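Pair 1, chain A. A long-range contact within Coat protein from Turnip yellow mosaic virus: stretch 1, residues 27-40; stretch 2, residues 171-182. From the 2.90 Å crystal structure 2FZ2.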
# COMPACT_ATOMS: atom_id res chain seq x y z
N SER A 27 -91.45 -5.49 53.87
CA SER A 27 -91.54 -4.59 55.02
C SER A 27 -92.78 -3.71 54.91
O SER A 27 -93.04 -3.12 53.86
CB SER A 27 -90.30 -3.69 55.09
OG SER A 27 -89.23 -4.31 55.79
N PRO A 28 -93.58 -3.62 55.99
CA PRO A 28 -94.77 -2.78 55.89
C PRO A 28 -94.39 -1.38 56.36
O PRO A 28 -93.38 -1.20 57.06
CB PRO A 28 -95.77 -3.46 56.81
CG PRO A 28 -94.91 -4.15 57.84
CD PRO A 28 -93.47 -4.22 57.33
N PHE A 29 -95.19 -0.41 55.97
CA PHE A 29 -94.93 0.96 56.36
C PHE A 29 -95.22 1.05 57.83
O PHE A 29 -96.12 0.36 58.35
CB PHE A 29 -95.82 1.93 55.58
CG PHE A 29 -95.95 1.60 54.12
CD1 PHE A 29 -96.57 0.41 53.71
CD2 PHE A 29 -95.45 2.47 53.15
CE1 PHE A 29 -96.70 0.08 52.34
CE2 PHE A 29 -95.56 2.15 51.77
CZ PHE A 29 -96.19 0.96 51.37
N THR A 30 -94.45 1.90 58.50
CA THR A 30 -94.58 2.11 59.93
C THR A 30 -94.72 3.57 60.22
O THR A 30 -94.08 4.39 59.57
CB THR A 30 -93.34 1.67 60.65
OG1 THR A 30 -92.77 0.56 59.95
CG2 THR A 30 -93.65 1.31 62.07
N ILE A 31 -95.57 3.90 61.19
CA ILE A 31 -95.72 5.29 61.62
C ILE A 31 -95.56 5.26 63.12
O ILE A 31 -95.72 4.21 63.74
CB ILE A 31 -97.10 5.90 61.37
CG1 ILE A 31 -98.17 4.88 61.70
CG2 ILE A 31 -97.21 6.45 59.96
CD1 ILE A 31 -99.39 5.53 62.31
N LYS A 32 -95.25 6.42 63.69
CA LYS A 32 -95.09 6.54 65.12
C LYS A 32 -96.20 7.47 65.63
O LYS A 32 -96.66 8.36 64.90
CB LYS A 32 -93.72 7.15 65.47
CG LYS A 32 -92.50 6.26 65.23
CD LYS A 32 -91.16 6.97 65.58
CE LYS A 32 -89.93 6.25 64.99
NZ LYS A 32 -88.68 7.08 65.02
N GLN A 33 -96.63 7.24 66.86
CA GLN A 33 -97.65 8.06 67.51
C GLN A 33 -97.20 8.17 68.97
O GLN A 33 -96.77 7.18 69.57
CB GLN A 33 -99.00 7.38 67.41
CG GLN A 33 -99.72 7.68 66.12
CD GLN A 33 -100.53 8.96 66.15
OE1 GLN A 33 -100.55 9.69 67.15
NE2 GLN A 33 -101.20 9.26 65.05
N PRO A 34 -97.25 9.38 69.56
CA PRO A 34 -96.85 9.66 70.93
C PRO A 34 -98.06 9.84 71.83
O PRO A 34 -99.18 9.81 71.34
CB PRO A 34 -96.10 10.97 70.79
CG PRO A 34 -96.91 11.68 69.70
CD PRO A 34 -97.66 10.62 68.89
N PHE A 35 -97.84 10.08 73.12
CA PHE A 35 -98.96 10.25 74.04
C PHE A 35 -98.54 10.61 75.46
O PHE A 35 -97.36 10.59 75.81
CB PHE A 35 -99.69 8.94 74.16
CG PHE A 35 -98.83 7.86 74.72
CD1 PHE A 35 -98.91 7.51 76.07
CD2 PHE A 35 -97.87 7.23 73.93
CE1 PHE A 35 -98.05 6.56 76.61
CE2 PHE A 35 -97.01 6.27 74.46
CZ PHE A 35 -97.10 5.94 75.81
N GLN A 36 -99.54 10.93 76.26
CA GLN A 36 -99.34 11.21 77.66
C GLN A 36 -100.60 10.65 78.30
O GLN A 36 -101.72 10.96 77.87
CB GLN A 36 -99.24 12.71 77.94
CG GLN A 36 -99.07 13.03 79.42
CD GLN A 36 -98.21 14.26 79.67
OE1 GLN A 36 -98.58 15.13 80.45
NE2 GLN A 36 -97.05 14.32 79.01
N SER A 37 -100.42 9.80 79.30
CA SER A 37 -101.55 9.20 79.98
C SER A 37 -101.51 9.56 81.44
O SER A 37 -100.46 9.47 82.08
CB SER A 37 -101.56 7.68 79.83
OG SER A 37 -102.85 7.14 80.11
N GLU A 38 -102.65 10.00 81.95
CA GLU A 38 -102.75 10.37 83.35
C GLU A 38 -102.64 9.06 84.11
O GLU A 38 -103.29 8.08 83.75
CB GLU A 38 -104.10 11.03 83.63
CG GLU A 38 -104.04 12.54 83.52
CD GLU A 38 -105.41 13.17 83.43
OE1 GLU A 38 -105.52 14.28 82.85
OE2 GLU A 38 -106.39 12.55 83.92
N VAL A 39 -101.80 9.06 85.13
CA VAL A 39 -101.59 7.86 85.94
C VAL A 39 -102.16 8.01 87.33
O VAL A 39 -102.76 7.09 87.86
CB VAL A 39 -100.11 7.54 86.10
CG1 VAL A 39 -99.96 6.27 86.90
CG2 VAL A 39 -99.43 7.42 84.74
N LEU A 40 -101.95 9.18 87.93
CA LEU A 40 -102.46 9.39 89.28
C LEU A 40 -102.31 10.80 89.84
O LEU A 40 -101.28 11.45 89.66
CB LEU A 40 -101.76 8.41 90.20
CG LEU A 40 -102.23 8.44 91.63
CD1 LEU A 40 -103.77 8.57 91.69
CD2 LEU A 40 -101.74 7.18 92.30
N ILE A 171 -98.98 12.45 88.29
CA ILE A 171 -98.09 11.53 87.68
C ILE A 171 -98.65 11.09 86.37
O ILE A 171 -99.74 10.54 86.31
CB ILE A 171 -97.86 10.34 88.54
CG1 ILE A 171 -96.90 10.72 89.66
CG2 ILE A 171 -97.25 9.22 87.71
CD1 ILE A 171 -97.43 10.44 91.02
N THR A 172 -97.90 11.37 85.33
CA THR A 172 -98.29 11.00 84.00
C THR A 172 -97.16 10.19 83.45
O THR A 172 -96.01 10.33 83.85
CB THR A 172 -98.48 12.20 83.07
OG1 THR A 172 -97.23 12.52 82.43
CG2 THR A 172 -98.95 13.38 83.86
N VAL A 173 -97.52 9.34 82.52
CA VAL A 173 -96.54 8.55 81.88
C VAL A 173 -96.70 8.96 80.43
O VAL A 173 -97.81 9.24 79.98
CB VAL A 173 -96.85 7.09 82.10
CG1 VAL A 173 -97.74 6.60 81.00
CG2 VAL A 173 -95.57 6.31 82.17
N SER A 174 -95.60 9.04 79.72
CA SER A 174 -95.67 9.43 78.33
C SER A 174 -94.61 8.68 77.56
O SER A 174 -93.70 8.07 78.14
CB SER A 174 -95.45 10.94 78.22
OG SER A 174 -95.41 11.51 79.51
N GLY A 175 -94.73 8.72 76.25
CA GLY A 175 -93.79 8.04 75.39
C GLY A 175 -94.36 8.05 73.98
O GLY A 175 -95.32 8.76 73.68
N THR A 176 -93.77 7.25 73.11
CA THR A 176 -94.23 7.18 71.74
C THR A 176 -94.05 5.75 71.24
O THR A 176 -93.11 5.06 71.64
CB THR A 176 -93.46 8.21 70.85
OG1 THR A 176 -92.88 7.54 69.72
CG2 THR A 176 -92.35 8.91 71.65
N LEU A 177 -94.96 5.29 70.39
CA LEU A 177 -94.85 3.92 69.88
C LEU A 177 -94.94 3.84 68.36
O LEU A 177 -95.48 4.74 67.71
CB LEU A 177 -95.93 3.04 70.54
CG LEU A 177 -97.21 3.76 70.91
CD1 LEU A 177 -97.88 4.09 69.64
CD2 LEU A 177 -98.12 2.94 71.78
N SER A 178 -94.38 2.77 67.80
CA SER A 178 -94.41 2.56 66.36
C SER A 178 -95.40 1.45 66.04
O SER A 178 -95.57 0.52 66.82
CB SER A 178 -93.03 2.15 65.86
OG SER A 178 -92.97 0.74 65.71
N MET A 179 -96.05 1.53 64.90
CA MET A 179 -96.99 0.49 64.55
C MET A 179 -97.07 0.28 63.06
O MET A 179 -96.68 1.15 62.27
CB MET A 179 -98.37 0.84 65.09
CG MET A 179 -98.70 2.31 65.03
SD MET A 179 -99.76 2.75 66.41
CE MET A 179 -100.97 3.81 65.61
N HIS A 180 -97.57 -0.89 62.68
CA HIS A 180 -97.73 -1.23 61.28
C HIS A 180 -98.74 -2.34 61.12
O HIS A 180 -99.33 -2.81 62.11
CB HIS A 180 -96.38 -1.61 60.66
CG HIS A 180 -95.73 -2.82 61.27
ND1 HIS A 180 -96.40 -3.72 62.06
CD2 HIS A 180 -94.46 -3.29 61.16
CE1 HIS A 180 -95.58 -4.70 62.41
NE2 HIS A 180 -94.40 -4.46 61.88
N SER A 181 -98.96 -2.75 59.87
CA SER A 181 -99.89 -3.82 59.55
C SER A 181 -101.30 -3.52 60.04
O SER A 181 -101.61 -3.68 61.22
CB SER A 181 -99.41 -5.14 60.16
OG SER A 181 -98.05 -5.40 59.82
N PRO A 182 -102.17 -3.07 59.13
CA PRO A 182 -103.55 -2.74 59.45
C PRO A 182 -104.36 -3.95 59.87
O PRO A 182 -104.17 -5.05 59.36
CB PRO A 182 -104.08 -2.12 58.16
CG PRO A 182 -102.90 -1.87 57.31
CD PRO A 182 -101.88 -2.87 57.71

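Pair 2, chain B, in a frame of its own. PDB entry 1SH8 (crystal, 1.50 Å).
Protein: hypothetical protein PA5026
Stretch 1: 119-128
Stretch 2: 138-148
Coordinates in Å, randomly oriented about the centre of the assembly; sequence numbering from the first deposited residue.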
# COMPACT_ATOMS: atom_id res chain seq x y z
N GLY B 119 -14.57 22.84 4.66
CA GLY B 119 -13.15 22.65 4.49
C GLY B 119 -12.73 21.22 4.20
O GLY B 119 -11.62 20.98 3.73
N LYS B 120 -13.61 20.26 4.49
CA LYS B 120 -13.30 18.85 4.25
C LYS B 120 -14.58 18.02 4.18
O LYS B 120 -15.61 18.38 4.76
CB LYS B 120 -12.39 18.30 5.35
CG LYS B 120 -13.05 18.20 6.71
CD LYS B 120 -12.09 17.61 7.74
CE LYS B 120 -12.74 17.50 9.11
NZ LYS B 120 -11.83 16.86 10.10
N ALA B 121 -14.49 16.90 3.47
CA ALA B 121 -15.61 15.98 3.29
C ALA B 121 -15.03 14.60 3.03
O ALA B 121 -14.06 14.47 2.28
CB ALA B 121 -16.47 16.41 2.12
N GLU B 122 -15.61 13.57 3.63
CA GLU B 122 -15.11 12.21 3.44
C GLU B 122 -15.90 11.40 2.42
O GLU B 122 -17.11 11.56 2.28
CB GLU B 122 -15.18 11.40 4.75
CG GLU B 122 -14.54 11.99 5.98
CD GLU B 122 -14.75 11.09 7.20
OE1 GLU B 122 -15.82 10.44 7.27
OE2 GLU B 122 -13.86 11.04 8.07
N TYR B 123 -15.20 10.53 1.71
CA TYR B 123 -15.85 9.63 0.77
C TYR B 123 -15.10 8.30 0.87
O TYR B 123 -13.88 8.26 1.08
CB TYR B 123 -15.88 10.18 -0.67
CG TYR B 123 -14.54 10.46 -1.34
CD1 TYR B 123 -13.97 9.55 -2.22
CD2 TYR B 123 -13.89 11.68 -1.13
CE1 TYR B 123 -12.77 9.84 -2.89
CE2 TYR B 123 -12.69 11.98 -1.79
CZ TYR B 123 -12.14 11.06 -2.66
OH TYR B 123 -10.97 11.38 -3.31
N SER B 124 -15.84 7.20 0.77
CA SER B 124 -15.22 5.88 0.85
C SER B 124 -15.40 5.11 -0.45
O SER B 124 -16.31 5.40 -1.24
CB SER B 124 -15.82 5.09 2.01
OG SER B 124 -17.23 4.96 1.85
N LEU B 125 -14.52 4.14 -0.67
CA LEU B 125 -14.59 3.29 -1.85
C LEU B 125 -14.35 1.85 -1.41
O LEU B 125 -13.45 1.59 -0.61
CB LEU B 125 -13.52 3.70 -2.88
CG LEU B 125 -13.56 5.12 -3.46
CD1 LEU B 125 -12.33 5.36 -4.34
CD2 LEU B 125 -14.83 5.32 -4.27
N GLU B 126 -15.18 0.94 -1.91
CA GLU B 126 -15.06 -0.49 -1.62
C GLU B 126 -14.92 -1.12 -3.00
O GLU B 126 -15.90 -1.25 -3.74
CB GLU B 126 -16.31 -1.00 -0.90
CG GLU B 126 -16.47 -0.39 0.48
CD GLU B 126 -17.76 -0.81 1.15
OE1 GLU B 126 -17.84 -1.95 1.65
OE2 GLU B 126 -18.70 0.01 1.16
N LEU B 127 -13.69 -1.50 -3.34
CA LEU B 127 -13.38 -2.01 -4.66
C LEU B 127 -12.89 -3.44 -4.75
O LEU B 127 -12.43 -4.03 -3.78
CB LEU B 127 -12.31 -1.11 -5.29
CG LEU B 127 -12.44 0.40 -5.05
CD1 LEU B 127 -11.25 1.11 -5.67
CD2 LEU B 127 -13.75 0.91 -5.63
N GLN B 128 -12.97 -3.98 -5.97
CA GLN B 128 -12.49 -5.33 -6.27
C GLN B 128 -11.45 -5.21 -7.37
O GLN B 128 -11.64 -4.47 -8.34
CB GLN B 128 -13.62 -6.22 -6.79
CG GLN B 128 -14.76 -6.44 -5.83
CD GLN B 128 -15.70 -7.51 -6.33
OE1 GLN B 128 -16.14 -7.48 -7.48
NE2 GLN B 128 -16.02 -8.47 -5.46
N ALA B 138 -8.15 -9.43 -5.09
CA ALA B 138 -8.04 -8.65 -3.85
C ALA B 138 -9.24 -7.71 -3.77
O ALA B 138 -9.84 -7.37 -4.78
CB ALA B 138 -6.75 -7.85 -3.84
N GLU B 139 -9.58 -7.31 -2.55
CA GLU B 139 -10.69 -6.41 -2.32
C GLU B 139 -10.27 -5.37 -1.29
O GLU B 139 -9.66 -5.71 -0.28
CB GLU B 139 -11.91 -7.20 -1.84
CG GLU B 139 -12.43 -8.17 -2.89
CD GLU B 139 -13.66 -8.94 -2.44
OE1 GLU B 139 -13.52 -9.86 -1.60
OE2 GLU B 139 -14.77 -8.61 -2.92
N SER B 140 -10.60 -4.11 -1.55
CA SER B 140 -10.22 -3.03 -0.64
C SER B 140 -11.39 -2.18 -0.16
O SER B 140 -12.45 -2.14 -0.77
CB SER B 140 -9.21 -2.10 -1.34
OG SER B 140 -9.80 -1.45 -2.45
N ALA B 141 -11.16 -1.51 0.96
CA ALA B 141 -12.14 -0.60 1.56
C ALA B 141 -11.28 0.57 2.03
O ALA B 141 -10.33 0.38 2.79
CB ALA B 141 -12.85 -1.26 2.74
N ALA B 142 -11.59 1.78 1.57
CA ALA B 142 -10.79 2.94 1.94
C ALA B 142 -11.59 4.20 2.23
O ALA B 142 -12.66 4.42 1.66
CB ALA B 142 -9.79 3.23 0.84
N LEU B 143 -11.04 5.03 3.11
CA LEU B 143 -11.66 6.30 3.49
C LEU B 143 -10.75 7.43 3.03
O LEU B 143 -9.57 7.47 3.38
CB LEU B 143 -11.84 6.39 5.01
CG LEU B 143 -12.47 7.67 5.56
CD1 LEU B 143 -13.91 7.81 5.06
CD2 LEU B 143 -12.44 7.64 7.08
N TYR B 144 -11.32 8.33 2.24
CA TYR B 144 -10.60 9.49 1.72
C TYR B 144 -11.24 10.75 2.23
O TYR B 144 -12.40 10.75 2.67
CB TYR B 144 -10.67 9.52 0.19
CG TYR B 144 -10.03 8.35 -0.49
CD1 TYR B 144 -8.67 8.38 -0.83
CD2 TYR B 144 -10.76 7.19 -0.76
CE1 TYR B 144 -8.06 7.27 -1.44
CE2 TYR B 144 -10.16 6.08 -1.36
CZ TYR B 144 -8.81 6.13 -1.69
OH TYR B 144 -8.21 5.04 -2.26
N GLN B 145 -10.49 11.84 2.16
CA GLN B 145 -11.00 13.12 2.58
C GLN B 145 -10.71 14.09 1.44
O GLN B 145 -9.61 14.09 0.88
CB GLN B 145 -10.27 13.58 3.84
CG GLN B 145 -11.15 14.27 4.85
CD GLN B 145 -10.38 14.64 6.10
OE1 GLN B 145 -9.50 15.50 6.06
NE2 GLN B 145 -10.70 13.99 7.20
N LEU B 146 -11.72 14.88 1.06
CA LEU B 146 -11.55 15.91 0.04
C LEU B 146 -11.35 17.16 0.89
O LEU B 146 -12.21 17.50 1.71
CB LEU B 146 -12.83 16.05 -0.81
CG LEU B 146 -12.79 17.10 -1.93
CD1 LEU B 146 -11.75 16.69 -2.98
CD2 LEU B 146 -14.17 17.23 -2.56
N ARG B 147 -10.21 17.83 0.73
CA ARG B 147 -9.93 19.00 1.54
C ARG B 147 -9.64 20.25 0.73
O ARG B 147 -9.09 20.17 -0.36
CB ARG B 147 -8.72 18.73 2.44
CG ARG B 147 -8.87 17.52 3.35
CD ARG B 147 -7.60 17.28 4.15
NE ARG B 147 -7.25 18.42 5.00
CZ ARG B 147 -7.86 18.73 6.14
NH1 ARG B 147 -8.85 17.98 6.60
NH2 ARG B 147 -7.47 19.79 6.84
N SER B 148 -10.02 21.40 1.27
CA SER B 148 -9.74 22.64 0.58
C SER B 148 -8.39 23.12 1.09
O SER B 148 -7.98 22.78 2.20
CB SER B 148 -10.82 23.69 0.88
OG SER B 148 -10.88 23.98 2.26
O HOH W 1 -8.93 18.70 9.57
O HOH W 2 -11.22 11.19 8.38
O HOH W 3 -10.90 0.80 -1.65

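Both pairs are two antiparallel beta strands joined by backbone hydrogen bonds. In pair 1 the strand directions differ by 158°, in pair 2 by 155°. The strand axes approach to 4.5 Å and 4.4 Å. Over 14 central residues the backbones superpose with an RMSD of 0.6 Å. The sequence distance differs greatly: touching residues lie at least 131 positions apart in pair 1, but as few as 10 apart in pair 2.

The register matches along most of the ladder. Ile A31 and Met A179 fall on Ala B121 and Leu B146. Gln A33 and Leu A177 fall on Tyr B123 and Tyr B144. Phe A35 and Gly A175 fall on Leu B125 and Ala B142. Ser A37 and Val A173 fall on Leu B127 and Ser B140. Each of these is a hydrogen-bonded pair, with one bond in each direction. For example, Leu A177 N donates to Gln A33 O at 2.7 Å, and Tyr B144 N donates to Tyr B123 O at 2.8 Å. Between them lie the non-hydrogen-bonded pairs, where CA atoms come closer and CA-H...O contacts form. Lys A32 CA is 3.2 Å from Leu A177 O; Glu B122 CA is 3.2 Å from Tyr B144 O.

Pair 1 departs from a regular ladder at one end. Between Glu A38 and Leu A40 the register shifts by one, a beta bulge. Ile A171 O there accepts from both Val A39 N (2.8 Å) and Leu A40 N (3.1 Å). Val A39 points toward the other strand, and its CG2 packs 3.7 Å from Val A173 CB. The bulge lies beyond the matched positions; from Lys B120 to Gln B128 the register of pair 2 is unbroken.

The face carrying the hydrogen-bonded pairs' side chains is packed differently in each. In pair 1 the large ring is on Phe A35, opposite a glycine. With chi1 at p, the ring comes back over the neighbouring strand, and Gly A175 N and Ser A174 C lie over one of its faces. An ideal CB on Gly A175 would sit 3.6 Å from Phe A35 CZ, so the ring occupies space close to where a side chain would begin. In pair 2 the corresponding residues are Leu B125 and Ala B142, and the ring that turns across is on Tyr B123, in the next hydrogen-bonded pair. Tyr B123, also p, receives Tyr B144 CB over its face, 3.7 Å from the ring centroid. The two tyrosine rings are near parallel but slid apart, with little overlap. At the positions of Tyr B123 and Tyr B144, pair 1 has Gln A33 and Leu A177, with Gln A33 CB 4.1 Å from Leu A177 CD1. Leu B125 CD1 packs 3.8 Å from Tyr B144 CE2; at the matching positions, Phe A35 CE2 is 4.4 Å from Leu A177 CG.

The other face is more polar in both pairs. Gln B128 NE2 donates to Glu B139 OE2 at 2.8 Å. Their counterparts, Glu A38 and Thr A172, make no such bond to each other. Water 2 links Glu B122 OE2 (2.7 Å) to Gln B145 NE2 (3.1 Å, weak). At the same positions in pair 1, Lys A32 CG rests 4.2 Å from Ser A178 CB.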